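Local coordinates for protein ribokinase, putative (Burkholderia thailandensis, PDB 3B1P) that probably phosphorylates nucleosides such as inosine with a nucleotide as phosphate donor, as a kinase of the ribokinase (PfkB) family, at residues A[7-12]-A[68-73]; A[12-17]-A[105-110]. All coordinates share one frame; numbering follows the deposited sequence. Where two conformers were deposited one is given.

Interaction 1: residues A[7-12]-A[68-73]. With NOS (inosine), chain B.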
ATOM      1  N   GLY A   7      15.603   3.788 -17.922  1.00 14.12           N
ATOM      2  CA  GLY A   7      14.814   3.633 -16.710  1.00 14.75           C
ATOM      3  C   GLY A   7      14.556   2.209 -16.381  1.00 14.52           C
ATOM      4  O   GLY A   7      15.134   1.286 -16.981  1.00 15.32           O
ATOM      5  N   SER A   8      13.665   1.983 -15.423  1.00 14.62           N
ATOM      6  CA  SER A   8      13.411   0.632 -14.945  1.00 15.56           C
ATOM      7  C   SER A   8      12.597  -0.181 -15.961  1.00 15.48           C
ATOM      8  O   SER A   8      11.806   0.355 -16.779  1.00 16.18           O
ATOM      9  CB  SER A   8      12.671   0.649 -13.597  1.00 16.12           C
ATOM     10  OG  SER A   8      11.458   1.343 -13.708  1.00 14.44           O
ATOM     11  N   ILE A   9      12.841  -1.482 -15.917  1.00 15.02           N
ATOM     12  CA  ILE A   9      12.047  -2.442 -16.648  1.00 14.16           C
ATOM     13  C   ILE A   9      11.662  -3.463 -15.619  1.00 16.18           C
ATOM     14  O   ILE A   9      12.529  -4.005 -14.924  1.00 16.33           O
ATOM     15  CB  ILE A   9      12.808  -3.075 -17.839  1.00 14.18           C
ATOM     16  CG1 ILE A   9      13.558  -1.990 -18.620  1.00 15.65           C
ATOM     17  CG2 ILE A   9      11.845  -3.918 -18.686  1.00 14.39           C
ATOM     18  CD1 ILE A   9      14.607  -2.583 -19.684  1.00 15.39           C
ATOM     19  N   ALA A  10      10.376  -3.691 -15.489  1.00 14.74           N
ATOM     20  CA  ALA A  10       9.905  -4.344 -14.277  1.00 15.93           C
ATOM     21  C   ALA A  10       8.575  -5.041 -14.457  1.00 15.65           C
ATOM     22  O   ALA A  10       7.782  -4.742 -15.401  1.00 15.83           O
ATOM     23  CB  ALA A  10       9.841  -3.311 -13.131  1.00 15.21           C
ATOM     24  N   TYR A  11       8.293  -6.007 -13.577  1.00 15.60           N
ATOM     25  CA  TYR A  11       6.997  -6.607 -13.554  1.00 16.22           C
ATOM     26  C   TYR A  11       6.181  -6.009 -12.411  1.00 17.14           C
ATOM     27  O   TYR A  11       6.672  -5.947 -11.260  1.00 17.96           O
ATOM     28  CB  TYR A  11       7.086  -8.150 -13.364  1.00 16.50           C
ATOM     29  CG  TYR A  11       7.774  -8.859 -14.504  1.00 16.39           C
ATOM     30  CD1 TYR A  11       7.195  -8.902 -15.779  1.00 20.51           C
ATOM     31  CD2 TYR A  11       8.999  -9.500 -14.301  1.00 21.23           C
ATOM     32  CE1 TYR A  11       7.818  -9.576 -16.849  1.00 22.96           C
ATOM     33  CE2 TYR A  11       9.657 -10.171 -15.347  1.00 20.09           C
ATOM     34  CZ  TYR A  11       9.053 -10.208 -16.629  1.00 24.23           C
ATOM     35  OH  TYR A  11       9.717 -10.882 -17.653  1.00 21.42           O
ATOM     36  N   ASP A  12       4.949  -5.607 -12.702  1.00 16.19           N
ATOM     37  CA  ASP A  12       4.127  -4.868 -11.731  1.00 17.01           C
ATOM     38  C   ASP A  12       3.000  -5.715 -11.204  1.00 17.54           C
ATOM     39  O   ASP A  12       2.353  -6.439 -11.989  1.00 18.12           O
ATOM     40  CB  ASP A  12       3.462  -3.589 -12.360  1.00 16.18           C
ATOM     41  CG  ASP A  12       4.439  -2.509 -12.649  1.00 15.12           C
ATOM     42  OD1 ASP A  12       5.588  -2.519 -12.203  1.00 16.58           O
ATOM     43  OD2 ASP A  12       4.050  -1.561 -13.368  1.00 18.28           O
ATOM     44  N   GLY A  68      17.972  -0.418 -20.120  1.00 15.90           N
ATOM     45  CA  GLY A  68      17.650  -0.813 -18.748  1.00 14.75           C
ATOM     46  C   GLY A  68      18.242  -2.163 -18.580  1.00 17.28           C
ATOM     47  O   GLY A  68      18.614  -2.809 -19.583  1.00 16.13           O
ATOM     48  N   THR A  69      18.231  -2.629 -17.332  1.00 17.84           N
ATOM     49  CA  THR A  69      18.670  -4.096 -17.078  1.00 18.76           C
ATOM     50  C   THR A  69      17.490  -5.005 -16.623  1.00 17.88           C
ATOM     51  O   THR A  69      16.583  -4.604 -15.851  1.00 20.74           O
ATOM     52  CB  THR A  69      19.744  -4.048 -15.979  1.00 17.62           C
ATOM     53  OG1 THR A  69      19.321  -3.005 -14.983  1.00 18.30           O
ATOM     54  CG2 THR A  69      21.047  -3.677 -16.559  1.00 19.49           C
ATOM     55  N   LEU A  70      17.471  -6.271 -17.072  1.00 17.16           N
ATOM     56  CA  LEU A  70      16.494  -7.234 -16.667  1.00 16.82           C
ATOM     57  C   LEU A  70      17.332  -8.396 -16.071  1.00 15.89           C
ATOM     58  O   LEU A  70      18.558  -8.416 -16.217  1.00 16.77           O
ATOM     59  CB  LEU A  70      15.715  -7.792 -17.858  1.00 16.88           C
ATOM     60  CG  LEU A  70      14.518  -6.935 -18.318  1.00 18.19           C
ATOM     61  CD1 LEU A  70      14.077  -7.432 -19.675  1.00 19.79           C
ATOM     62  CD2 LEU A  70      13.357  -7.027 -17.363  1.00 19.78           C
ATOM     63  N   GLY A  71      16.654  -9.281 -15.384  1.00 18.50           N
ATOM     64  CA  GLY A  71      17.366 -10.434 -14.765  1.00 19.67           C
ATOM     65  C   GLY A  71      17.107 -11.662 -15.629  1.00 21.15           C
ATOM     66  O   GLY A  71      15.944 -11.986 -15.924  1.00 20.70           O
ATOM     67  N   ALA A  72      18.189 -12.363 -15.970  1.00 21.91           N
ATOM     68  CA  ALA A  72      18.102 -13.547 -16.832  1.00 22.65           C
ATOM     69  C   ALA A  72      17.137 -14.582 -16.325  1.00 23.01           C
ATOM     70  O   ALA A  72      16.500 -15.273 -17.120  1.00 24.51           O
ATOM     71  CB  ALA A  72      19.482 -14.160 -17.047  1.00 22.44           C
ATOM     72  N   VAL A  73      16.996 -14.702 -15.000  1.00 23.16           N
ATOM     73  CA  VAL A  73      16.134 -15.714 -14.474  1.00 22.51           C
ATOM     74  C   VAL A  73      14.688 -15.613 -14.951  1.00 23.44           C
ATOM     75  O   VAL A  73      14.047 -16.624 -15.162  1.00 21.95           O
ATOM     76  CB  VAL A  73      16.206 -15.856 -12.900  1.00 22.30           C
ATOM     77  CG1 VAL A  73      15.344 -17.015 -12.399  1.00 26.97           C
ATOM     78  CG2 VAL A  73      17.637 -15.988 -12.383  1.00 23.81           C
TER
HETATM   79  N9  NOS B 401       8.435   1.845 -10.370  1.00 13.62           N
HETATM   80  C4  NOS B 401       9.735   2.100 -10.202  1.00 10.54           C
HETATM   81  N3  NOS B 401      10.847   2.192 -11.001  1.00 12.20           N
HETATM   82  C2  NOS B 401      12.060   2.507 -10.524  1.00 14.68           C
HETATM   83  N1  NOS B 401      12.222   2.736  -9.180  1.00 15.72           N
HETATM   84  C6  NOS B 401      11.196   2.650  -8.295  1.00 16.27           C
HETATM   85  O6  NOS B 401      11.415   2.964  -6.992  1.00 15.48           O
HETATM   86  C5  NOS B 401       9.831   2.401  -8.756  1.00 12.20           C
HETATM   87  N7  NOS B 401       8.616   2.258  -8.194  1.00 12.90           N
HETATM   88  C8  NOS B 401       7.734   1.913  -9.193  1.00 14.92           C
HETATM   89  C5' NOS B 401       4.975   3.571 -12.926  1.00 15.49           C
HETATM   90  O5' NOS B 401       5.539   4.839 -13.341  1.00 19.08           O
HETATM   91  C4' NOS B 401       6.108   2.532 -12.906  1.00 15.03           C
HETATM   92  O4' NOS B 401       7.045   2.851 -11.883  1.00 13.40           O
HETATM   93  C1' NOS B 401       7.815   1.614 -11.679  1.00 13.76           C
HETATM   94  C2' NOS B 401       6.762   0.550 -11.721  1.00 15.97           C
HETATM   95  O2' NOS B 401       7.395  -0.582 -12.331  1.00 18.53           O
HETATM   96  C3' NOS B 401       5.637   1.122 -12.574  1.00 14.28           C
HETATM   97  O3' NOS B 401       5.459   0.348 -13.804  1.00 15.87           O
HETATM   98  O   HOH W   1      16.959  -0.364 -15.703  1.00 15.79           O
HETATM   99  O   HOH W   2      14.681  -5.543 -14.064  1.00 17.23           O
HETATM  100  O   HOH W   3      15.329  -2.227 -14.611  1.00 17.27           O
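Ile9 meets 68-73 with both of its branches, and the two go to different neighbours. The methyl CG2 packs on Leu70, its nearest atom being CD2 of that leucine at 3.7 Å, while CD1 at the end of the other branch rests against the backbone of Gly68, 3.6 Å from its CA. With CG2 anti to the backbone N and CG1 beside that nitrogen (chi1 -45°), the two branches diverge, one to Leu70 and the other to Gly68; the Ile9 and Leu70 side chains cross at about a right angle. Gly68, lacking a side chain, lets Ile9 CD1 and Gly7 O come right up to its CA, the Gly7 O to Gly68 CA distance being 3.7 Å.

The polar backbone groups are joined through water. Water 1 accepts from Thr69 N and is hydrogen-bonded to Gly7 O. Thr69 O is hydrogen-bonded to two waters: water 2, which also bonds to Ile9 O at 2.8 Å, and water 3, which accepts from Ile9 N at 2.9 Å. Three waters thus take the place of direct backbone pairing between the segments. Strand 3-6, just before Gly7, is a neighbour of strand 64-71 in the large sheet, and the chain leaves that sheet after Gly7 to form strand 10-16 of the four-stranded lid sheet, an arrangement characteristic of ribokinase-like kinases.

The departing segment carries two of the groups that bind inosine. Ser8 OG donates to the base nitrogen N3 of inosine at 2.9 Å and is further held by Cys49 N. Asp12 takes the ribose with both carboxylate oxygens, OD1 accepting from O2' at 2.7 Å and OD2 from O3' at a very short 2.4 Å.

Farther out, helix 76-85 covers the apolar side, Tyr78 and Met82 touching Ile9 and Leu79 touching Leu70. Thr69 OG1 is bonded to Ala121 O.

Interaction 2: residues A[12-17]-A[105-110]. With NOS (inosine), chain B.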
ATOM      1  N   ASP A  12       4.949  -5.607 -12.702  1.00 16.19           N
ATOM      2  CA  ASP A  12       4.127  -4.868 -11.731  1.00 17.01           C
ATOM      3  C   ASP A  12       3.000  -5.715 -11.204  1.00 17.54           C
ATOM      4  O   ASP A  12       2.353  -6.439 -11.989  1.00 18.12           O
ATOM      5  CB  ASP A  12       3.462  -3.589 -12.360  1.00 16.18           C
ATOM      6  CG  ASP A  12       4.439  -2.509 -12.649  1.00 15.12           C
ATOM      7  OD1 ASP A  12       5.588  -2.519 -12.203  1.00 16.58           O
ATOM      8  OD2 ASP A  12       4.050  -1.561 -13.368  1.00 18.28           O
ATOM      9  N   ASN A  13       2.738  -5.608  -9.892  1.00 17.31           N
ATOM     10  CA  ASN A  13       1.552  -6.180  -9.287  0.50 17.59           C
ATOM     11  C   ASN A  13       0.761  -5.031  -8.659  1.00 18.45           C
ATOM     12  O   ASN A  13       1.221  -4.476  -7.665  1.00 18.27           O
ATOM     13  CB  ASN A  13       1.997  -7.198  -8.225  0.50 18.17           C
ATOM     14  CG  ASN A  13       2.898  -8.267  -8.807  0.50 18.44           C
ATOM     15  OD1 ASN A  13       4.126  -8.141  -8.805  0.50 24.74           O
ATOM     16  ND2 ASN A  13       2.287  -9.287  -9.375  0.50 19.15           N
ATOM     17  N   ILE A  14      -0.381  -4.687  -9.246  1.00 16.82           N
ATOM     18  CA  ILE A  14      -1.092  -3.436  -8.912  1.00 16.96           C
ATOM     19  C   ILE A  14      -2.379  -3.723  -8.175  1.00 17.81           C
ATOM     20  O   ILE A  14      -3.228  -4.504  -8.652  1.00 18.90           O
ATOM     21  CB  ILE A  14      -1.355  -2.613 -10.229  1.00 16.68           C
ATOM     22  CG1 ILE A  14      -0.004  -2.240 -10.830  1.00 18.01           C
ATOM     23  CG2 ILE A  14      -2.227  -1.397  -9.892  1.00 15.51           C
ATOM     24  CD1 ILE A  14      -0.067  -1.824 -12.365  1.00 21.34           C
ATOM     25  N   MET A  15      -2.539  -3.072  -7.009  1.00 16.15           N
ATOM     26  CA  MET A  15      -3.750  -3.186  -6.213  1.00 16.00           C
ATOM     27  C   MET A  15      -4.388  -1.810  -6.205  1.00 16.31           C
ATOM     28  O   MET A  15      -3.854  -0.865  -5.624  1.00 15.89           O
ATOM     29  CB  MET A  15      -3.403  -3.667  -4.772  1.00 15.21           C
ATOM     30  CG  MET A  15      -2.717  -5.062  -4.780  1.00 22.30           C
ATOM     31  SD  MET A  15      -1.441  -5.343  -3.499  1.00 31.62           S
ATOM     32  CE  MET A  15      -0.019  -4.343  -4.019  1.00 31.44           C
ATOM     33  N   THR A  16      -5.545  -1.719  -6.850  1.00 17.95           N
ATOM     34  CA  THR A  16      -6.250  -0.442  -6.969  1.00 18.32           C
ATOM     35  C   THR A  16      -7.411  -0.289  -6.021  1.00 17.58           C
ATOM     36  O   THR A  16      -8.440  -0.999  -6.088  1.00 17.36           O
ATOM     37  CB  THR A  16      -6.731  -0.227  -8.429  1.00 19.90           C
ATOM     38  OG1 THR A  16      -5.585  -0.400  -9.283  1.00 24.32           O
ATOM     39  CG2 THR A  16      -7.315   1.185  -8.539  1.00 20.59           C
ATOM     40  N   PHE A  17      -7.257   0.639  -5.098  1.00 15.84           N
ATOM     41  CA  PHE A  17      -8.387   1.043  -4.265  1.00 15.69           C
ATOM     42  C   PHE A  17      -9.363   1.869  -5.094  1.00 16.90           C
ATOM     43  O   PHE A  17      -8.982   2.911  -5.670  1.00 16.03           O
ATOM     44  CB  PHE A  17      -7.913   1.846  -3.044  1.00 15.31           C
ATOM     45  CG  PHE A  17      -8.997   2.399  -2.210  1.00 14.64           C
ATOM     46  CD1 PHE A  17      -9.972   1.573  -1.689  1.00 16.84           C
ATOM     47  CD2 PHE A  17      -9.038   3.763  -1.906  1.00 13.33           C
ATOM     48  CE1 PHE A  17     -10.964   2.069  -0.886  1.00 17.78           C
ATOM     49  CE2 PHE A  17     -10.059   4.293  -1.086  1.00 16.37           C
ATOM     50  CZ  PHE A  17     -11.023   3.453  -0.577  1.00 17.25           C
ATOM     51  N   ILE A 105       2.411  -2.389  -6.167  1.00 15.59           N
ATOM     52  CA  ILE A 105       1.975  -0.994  -6.181  1.00 15.19           C
ATOM     53  C   ILE A 105       0.594  -0.952  -5.573  1.00 16.01           C
ATOM     54  O   ILE A 105      -0.328  -1.579  -6.063  1.00 17.32           O
ATOM     55  CB  ILE A 105       1.881  -0.500  -7.640  1.00 14.29           C
ATOM     56  CG1 ILE A 105       3.279  -0.572  -8.264  1.00 15.19           C
ATOM     57  CG2 ILE A 105       1.335   0.973  -7.666  1.00 14.90           C
ATOM     58  CD1 ILE A 105       3.213  -0.359  -9.827  1.00 14.02           C
ATOM     59  N   THR A 106       0.418  -0.162  -4.515  1.00 16.66           N
ATOM     60  CA  THR A 106      -0.895   0.040  -3.966  1.00 18.35           C
ATOM     61  C   THR A 106      -1.241   1.471  -4.287  1.00 20.06           C
ATOM     62  O   THR A 106      -0.455   2.377  -3.989  1.00 20.25           O
ATOM     63  CB  THR A 106      -0.895  -0.132  -2.441  1.00 18.66           C
ATOM     64  OG1 THR A 106      -0.619  -1.502  -2.114  1.00 19.90           O
ATOM     65  CG2 THR A 106      -2.251   0.246  -1.872  1.00 22.76           C
ATOM     66  N   THR A 107      -2.399   1.666  -4.888  1.00 19.73           N
ATOM     67  CA  THR A 107      -2.776   2.964  -5.413  1.00 20.55           C
ATOM     68  C   THR A 107      -4.264   3.273  -5.292  1.00 18.62           C
ATOM     69  O   THR A 107      -5.083   2.395  -5.001  1.00 21.46           O
ATOM     70  CB  THR A 107      -2.282   3.157  -6.864  1.00 22.28           C
ATOM     71  OG1 THR A 107      -2.427   4.545  -7.202  1.00 24.22           O
ATOM     72  CG2 THR A 107      -3.071   2.308  -7.845  1.00 22.01           C
ATOM     73  N   ASP A 108      -4.623   4.521  -5.477  1.00 16.12           N
ATOM     74  CA  ASP A 108      -6.031   4.880  -5.428  1.00 16.46           C
ATOM     75  C   ASP A 108      -6.323   5.547  -6.739  1.00 17.30           C
ATOM     76  O   ASP A 108      -5.462   5.586  -7.656  1.00 17.23           O
ATOM     77  CB  ASP A 108      -6.392   5.792  -4.227  1.00 16.00           C
ATOM     78  CG  ASP A 108      -5.752   7.175  -4.277  1.00 16.25           C
ATOM     79  OD1 ASP A 108      -4.980   7.508  -5.241  1.00 16.14           O
ATOM     80  OD2 ASP A 108      -5.987   7.926  -3.320  1.00 15.18           O
ATOM     81  N   LEU A 109      -7.521   6.079  -6.849  1.00 17.20           N
ATOM     82  CA  LEU A 109      -7.939   6.664  -8.133  1.00 19.05           C
ATOM     83  C   LEU A 109      -7.361   8.055  -8.362  1.00 19.76           C
ATOM     84  O   LEU A 109      -7.468   8.590  -9.473  1.00 20.97           O
ATOM     85  CB  LEU A 109      -9.464   6.697  -8.192  1.00 19.18           C
ATOM     86  CG  LEU A 109     -10.081   5.303  -8.201  1.00 19.29           C
ATOM     87  CD1 LEU A 109     -11.594   5.444  -8.311  1.00 23.95           C
ATOM     88  CD2 LEU A 109      -9.514   4.378  -9.318  1.00 23.09           C
ATOM     89  N   ASP A 110      -6.792   8.652  -7.335  1.00 18.04           N
ATOM     90  CA  ASP A 110      -6.011   9.867  -7.481  1.00 19.24           C
ATOM     91  C   ASP A 110      -4.545   9.584  -7.893  1.00 17.64           C
ATOM     92  O   ASP A 110      -3.711  10.524  -7.874  1.00 20.14           O
ATOM     93  CB  ASP A 110      -6.037  10.662  -6.149  1.00 18.93           C
ATOM     94  CG  ASP A 110      -7.329  11.501  -5.917  1.00 22.39           C
ATOM     95  OD1 ASP A 110      -8.216  11.611  -6.805  1.00 21.50           O
ATOM     96  OD2 ASP A 110      -7.452  12.096  -4.805  1.00 22.99           O
TER
HETATM   97  N9  NOS B 401       8.435   1.845 -10.370  1.00 13.62           N
HETATM   98  C4  NOS B 401       9.735   2.100 -10.202  1.00 10.54           C
HETATM   99  N3  NOS B 401      10.847   2.192 -11.001  1.00 12.20           N
HETATM  100  C2  NOS B 401      12.060   2.507 -10.524  1.00 14.68           C
HETATM  101  N1  NOS B 401      12.222   2.736  -9.180  1.00 15.72           N
HETATM  102  C6  NOS B 401      11.196   2.650  -8.295  1.00 16.27           C
HETATM  103  O6  NOS B 401      11.415   2.964  -6.992  1.00 15.48           O
HETATM  104  C5  NOS B 401       9.831   2.401  -8.756  1.00 12.20           C
HETATM  105  N7  NOS B 401       8.616   2.258  -8.194  1.00 12.90           N
HETATM  106  C8  NOS B 401       7.734   1.913  -9.193  1.00 14.92           C
HETATM  107  C5' NOS B 401       4.975   3.571 -12.926  1.00 15.49           C
HETATM  108  O5' NOS B 401       5.539   4.839 -13.341  1.00 19.08           O
HETATM  109  C4' NOS B 401       6.108   2.532 -12.906  1.00 15.03           C
HETATM  110  O4' NOS B 401       7.045   2.851 -11.883  1.00 13.40           O
HETATM  111  C1' NOS B 401       7.815   1.614 -11.679  1.00 13.76           C
HETATM  112  C2' NOS B 401       6.762   0.550 -11.721  1.00 15.97           C
HETATM  113  O2' NOS B 401       7.395  -0.582 -12.331  1.00 18.53           O
HETATM  114  C3' NOS B 401       5.637   1.122 -12.574  1.00 14.28           C
HETATM  115  O3' NOS B 401       5.459   0.348 -13.804  1.00 15.87           O
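Met15 and Ile105 are joined by one of four backbone hydrogen bonds that zip the strands together in parallel. Met15 N donates to Ile105 O at 2.8 Å, and Met15 O accepts from Thr107 N; Ile105 N to Asn13 O and Phe17 N to Thr107 O extend the ladder at its two ends. Between these bonds Ile14 CA makes a CH···O contact of 3.5 Å with Ile105 O.

Apolar contacts follow the pairing. Ile14 and Ile105 lie side by side, CG1 of the former 3.9 Å from CD1 of the latter. The same CD1 reaches Asp12 CG at 3.8 Å, setting the isoleucine beside the carboxylate that binds the inosine ribose. On the other face, bends at chi2 and chi3 (145° and -72°) bring Met15 CE to 3.5 Å from Thr106 OG1. There the second subunit packs on the pair, its Ala116 on Met15 and its Thr106 on Thr106. At the C-terminal end of the ladder, Asp108 CB meets the Phe17 ring at its edge, and Thr16 CG2 meets Leu109 CD2.

Such a parallel pair, ligand on one face and partner subunit on the other, is the arrangement of a lid sheet that serves substrate and dimer, as in ribokinase.

Interactions 1 and 2 show how one continuous piece of chain, 7-17, can serve two parts of a fold. Their centres lie about 20 Å apart; both use strand 10-16, and Asp12, a binder of inosine, is common to both segments. In chain order the segments run 7-12, 12-17, 68-73 and 105-110, so the two contacts cross in sequence. Interaction 1 sits where the chain leaves the nine-stranded sheet, to which strand 64-71 belongs; interaction 2 lies within the four-stranded sheet, between neighbouring strands 10-16 and 101-107. Both touch the same inosine. The nucleoside therefore lies beside the passage from main sheet to lid, consistent with a substrate site formed between the two.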